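Local coordinates for protein lactococcus lactis MG1363 DpsA (Lactococcus lactis, PDB 1ZS3) that probably protects the cell against oxidative stress as a twelve-subunit shell of the Dps family, and binds DNA with the help of an N-terminal helix, at residues A29-G32 / H33-S36; Y154-Q157 / V158-N161. All blocks are in the same frame, centred on the assembly; numbering follows the deposited sequence.

Overall arrangement
Both contacts are single stretches of helix in the ferritin-like four-helix bundle of the Dps subunit: contact 1 lies on helix 27-51, contact 2 on helix 142-165. Their centres are 20 Å apart and their nearest atoms about 7 Å, so they do not touch, yet helices 55-81 and 111-138 pack against both. The centre of contact 1 is about 7 Å from that of the chain, and its residues are nearly all buried. The centre of contact 2 is about 14 Å from it, and its setting is mixed: Tyr-154 and Val-158 face the bundle, Arg-160 a neighbouring subunit. Contact 1 therefore leans on aliphatic packing, with one histidine and one serine, whereas contact 2 adds a CH-pi contact and an intersubunit salt bridge.

Contact 1 (A29-G32 / H33-S36); sequences AMLG and HVLS
The carbonyl oxygen of Gly-32 is held twice by Ser-36, one turn further along helix 27-51. Ser-36 OG donates to Gly-32 O at 3.0 Å, lying almost on the extension of the carbonyl bond, and the backbone N of the same serine adds a weak bond. The serine can do both because OG stands beside its own backbone N (chi1 -79°), facing back down the helix; a short hydroxyl side chain thus settles its polarity within a buried turn. The straightest backbone link is Leu-35 N to Leu-31 O, 2.8 Å with an angle of 166°. Met-30 O receives His-33 N at 3.2 Å, from well above the carbonyl plane, and Val-34 N more weakly, so the turn mixes i+3 with i+4 bonding.

Apolar contacts run alongside. Leu-31 and Val-34 point the same way, with Leu-31 CD2 lying 4.1 Å from Val-34 CG2. Leu-31 reaches helices 55-81, 111-138 and 142-165, a span that suits a branched, flexible side chain, whereas the compact Val-34 fits against Ile-129 and Leu-151, and the Leu-35 side chain touches Phe-72, Ser-76 and Leu-79 of helix 55-81.

Met-30 brings its sulfur to the edge of the His-33 ring, SD being 5.5 Å from the ring centroid. That imidazole has further tasks: ND1 is hydrogen-bonded to Tyr-96 O, at the end of helix 90-96, and the ring meets Phe-128 edge-to-face. Histidine suits this partly exposed place because it offers a polar nitrogen and an aromatic surface together. The chemistry implies a division of labour around this helix of the four-helix bundle: aliphatic side chains fill the interior, the serine hydroxyl is satisfied within its own turn, and the imidazole supplies a polar link beyond it.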
loop_
_atom_site.group_PDB
_atom_site.type_symbol
_atom_site.label_atom_id
_atom_site.label_comp_id
_atom_site.label_asym_id
_atom_site.label_seq_id
_atom_site.Cartn_x
_atom_site.Cartn_y
_atom_site.Cartn_z
ATOM N N ALA A 29 13.982 -38.448 -10.154
ATOM C CA ALA A 29 14.099 -39.505 -9.127
ATOM C C ALA A 29 14.836 -38.908 -7.932
ATOM O O ALA A 29 14.330 -38.943 -6.805
ATOM C CB ALA A 29 14.912 -40.695 -9.681
ATOM N N MET A 30 16.030 -38.360 -8.200
ATOM C CA MET A 30 16.799 -37.673 -7.179
ATOM C C MET A 30 16.012 -36.608 -6.396
ATOM O O MET A 30 16.176 -36.492 -5.185
ATOM C CB MET A 30 18.028 -37.045 -7.813
ATOM C CG MET A 30 19.057 -36.564 -6.829
ATOM S SD MET A 30 19.529 -37.915 -5.689
ATOM C CE MET A 30 20.840 -38.678 -6.737
ATOM N N LEU A 31 15.157 -35.864 -7.081
ATOM C CA LEU A 31 14.352 -34.809 -6.487
ATOM C C LEU A 31 13.215 -35.324 -5.636
ATOM O O LEU A 31 12.589 -34.540 -4.916
ATOM C CB LEU A 31 13.773 -33.889 -7.557
ATOM C CG LEU A 31 14.776 -32.952 -8.220
ATOM C CD1 LEU A 31 14.203 -32.334 -9.489
ATOM C CD2 LEU A 31 15.230 -31.891 -7.237
ATOM N N GLY A 32 12.926 -36.625 -5.754
ATOM C CA GLY A 32 11.966 -37.318 -4.912
ATOM C C GLY A 32 12.456 -37.426 -3.501
ATOM O O GLY A 32 11.645 -37.454 -2.571
ATOM N N HIS A 33 13.770 -37.503 -3.364
ATOM C CA HIS A 33 14.404 -37.458 -2.086
ATOM C C HIS A 33 14.450 -36.008 -1.544
ATOM O O HIS A 33 14.393 -35.760 -0.324
ATOM C CB HIS A 33 15.808 -37.963 -2.253
ATOM C CG HIS A 33 15.951 -39.460 -2.458
ATOM N ND1 HIS A 33 15.298 -40.457 -1.647
ATOM C CD2 HIS A 33 16.785 -40.138 -3.290
ATOM C CE1 HIS A 33 15.678 -41.658 -2.060
ATOM N NE2 HIS A 33 16.615 -41.502 -2.997
ATOM N N VAL A 34 14.602 -35.037 -2.456
ATOM C CA VAL A 34 14.767 -33.664 -2.046
ATOM C C VAL A 34 13.434 -33.218 -1.543
ATOM O O VAL A 34 13.354 -32.727 -0.426
ATOM C CB VAL A 34 15.212 -32.767 -3.188
ATOM C CG1 VAL A 34 15.085 -31.333 -2.786
ATOM C CG2 VAL A 34 16.632 -33.105 -3.550
ATOM N N LEU A 35 12.396 -33.497 -2.333
ATOM C CA LEU A 35 11.034 -33.120 -1.990
ATOM C C LEU A 35 10.500 -33.789 -0.761
ATOM O O LEU A 35 9.620 -33.240 -0.075
ATOM C CB LEU A 35 10.074 -33.513 -3.113
ATOM C CG LEU A 35 10.224 -32.726 -4.396
ATOM C CD1 LEU A 35 9.393 -33.395 -5.451
ATOM C CD2 LEU A 35 9.755 -31.285 -4.162
ATOM N N SER A 36 10.988 -34.996 -0.504
ATOM C CA SER A 36 10.448 -35.760 0.628
ATOM C C SER A 36 11.112 -35.181 1.856
ATOM O O SER A 36 10.438 -34.958 2.869
ATOM C CB SER A 36 10.628 -37.275 0.518
ATOM O OG SER A 36 9.662 -37.863 -0.352
#

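Contact 2 (Y154-Q157 / V158-N161); sequences YNLQ and VIRN
Val-158 N donates to Tyr-154 O at 3.0 Å and 167°, the straightest of the i+4 bonds in this turn of helix 142-165, a member of the ferritin-like four-helix bundle. Ile-159 N follows suit to Asn-155 O at 3.1 Å. Gln-157 O then accepts Asn-161 N at 3.0 Å and, weakly, Arg-160 N, which also has a weak bond to Leu-156 O.

Three polar side chains find their partners on other elements. Asn-155 ND2 bonds inward to Asn-126 OD1 of helix 111-138, and Asn-161 ND2 to Tyr-60 OH, amides being apt where a buried or half-buried helix must meet another polar group. Arg-160 has the length to leave its own subunit: its NE forms a salt bridge with Asp-81 of a neighbouring subunit, so this turn helps build the twelve-subunit shell.

Packing centres on Tyr-154 and Val-158. With CG anti to the tyrosine's backbone N (chi1 173°), the ring swings along the helix until one face lies against the valine, whose CG2 is 3.8 Å from the ring centroid, 24° off the normal. This is a CH-pi contact, displaced toward the hydroxyl end of the ring. Arg-67 of helix 55-81 adds a cation-pi interaction with the same ring, and Ile-64 touches both residues. Replacing Tyr-154 with an alanine would probably open a gap beside Val-158 CG2 and leave the Arg-67 cation without its aromatic partner.

On another side of the helix, Leu-156 and Ile-159 meet more lightly, their CD1 methyls 4.3 Å apart. Ile-159 also lies against the backbone: its CG1 stands 3.4 Å from Asn-155 O, the same oxygen that accepts the hydrogen bond from its own N.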
loop_
_atom_site.group_PDB
_atom_site.type_symbol
_atom_site.label_atom_id
_atom_site.label_comp_id
_atom_site.label_asym_id
_atom_site.label_seq_id
_atom_site.Cartn_x
_atom_site.Cartn_y
_atom_site.Cartn_z
ATOM N N TYR A 154 19.489 -21.119 -0.536
ATOM C CA TYR A 154 18.673 -20.868 0.641
ATOM C C TYR A 154 19.074 -21.762 1.820
ATOM O O TYR A 154 19.182 -21.300 2.942
ATOM C CB TYR A 154 17.221 -21.096 0.343
ATOM C CG TYR A 154 16.361 -21.012 1.580
ATOM C CD1 TYR A 154 16.098 -19.773 2.191
ATOM C CD2 TYR A 154 15.816 -22.160 2.162
ATOM C CE1 TYR A 154 15.291 -19.682 3.307
ATOM C CE2 TYR A 154 15.011 -22.075 3.287
ATOM C CZ TYR A 154 14.768 -20.831 3.858
ATOM O OH TYR A 154 13.999 -20.753 4.970
ATOM N N ASN A 155 19.328 -23.043 1.555
ATOM C CA ASN A 155 19.801 -23.989 2.569
ATOM C C ASN A 155 21.148 -23.496 3.162
ATOM O O ASN A 155 21.306 -23.475 4.350
ATOM C CB ASN A 155 19.939 -25.412 1.967
ATOM C CG ASN A 155 18.554 -26.211 1.930
ATOM O OD1 ASN A 155 17.505 -25.617 2.064
ATOM N ND2 ASN A 155 18.744 -27.477 1.670
ATOM N N LEU A 156 22.090 -23.088 2.339
ATOM C CA LEU A 156 23.398 -22.602 2.823
ATOM C C LEU A 156 23.267 -21.407 3.761
ATOM O O LEU A 156 24.048 -21.238 4.698
ATOM C CB LEU A 156 24.266 -22.157 1.657
ATOM C CG LEU A 156 25.505 -22.993 1.414
ATOM C CD1 LEU A 156 25.211 -24.421 1.682
ATOM C CD2 LEU A 156 26.004 -22.769 -0.025
ATOM N N GLN A 157 22.270 -20.572 3.498
ATOM C CA GLN A 157 21.999 -19.369 4.239
ATOM C C GLN A 157 21.421 -19.747 5.556
ATOM O O GLN A 157 21.911 -19.277 6.575
ATOM C CB GLN A 157 20.999 -18.570 3.434
ATOM C CG GLN A 157 20.668 -17.200 3.868
ATOM C CD GLN A 157 19.419 -16.713 3.135
ATOM O OE1 GLN A 157 19.276 -16.922 1.915
ATOM N NE2 GLN A 157 18.491 -16.136 3.869
ATOM N N VAL A 158 20.421 -20.629 5.560
ATOM C CA VAL A 158 19.848 -21.059 6.821
ATOM C C VAL A 158 20.898 -21.662 7.752
ATOM O O VAL A 158 20.799 -21.467 8.974
ATOM C CB VAL A 158 18.724 -22.089 6.638
ATOM C CG1 VAL A 158 18.358 -22.710 7.963
ATOM C CG2 VAL A 158 17.498 -21.446 5.990
ATOM N N ILE A 159 21.868 -22.403 7.198
ATOM C CA ILE A 159 22.880 -23.087 7.996
ATOM C C ILE A 159 23.718 -22.058 8.692
ATOM O O ILE A 159 24.151 -22.304 9.822
ATOM C CB ILE A 159 23.806 -24.005 7.113
ATOM C CG1 ILE A 159 23.065 -25.271 6.661
ATOM C CG2 ILE A 159 25.114 -24.422 7.863
ATOM C CD1 ILE A 159 23.603 -25.856 5.360
ATOM N N ARG A 160 23.988 -20.948 8.016
ATOM C CA ARG A 160 24.908 -19.972 8.557
ATOM C C ARG A 160 24.190 -19.066 9.472
ATOM O O ARG A 160 24.820 -18.466 10.281
ATOM C CB ARG A 160 25.583 -19.170 7.467
ATOM C CG ARG A 160 26.604 -18.151 8.013
ATOM C CD ARG A 160 27.492 -17.540 6.928
ATOM N NE ARG A 160 26.693 -16.759 5.998
ATOM C CZ ARG A 160 26.628 -15.442 5.988
ATOM N NH1 ARG A 160 27.346 -14.713 6.824
ATOM N NH2 ARG A 160 25.854 -14.850 5.114
ATOM N N ASN A 161 22.885 -18.976 9.360
ATOM C CA ASN A 161 22.088 -18.125 10.284
ATOM C C ASN A 161 21.893 -18.845 11.587
ATOM O O ASN A 161 22.077 -18.240 12.642
ATOM C CB ASN A 161 20.700 -17.817 9.730
ATOM C CG ASN A 161 20.667 -16.610 8.798
ATOM O OD1 ASN A 161 21.652 -15.852 8.647
ATOM N ND2 ASN A 161 19.516 -16.423 8.169
#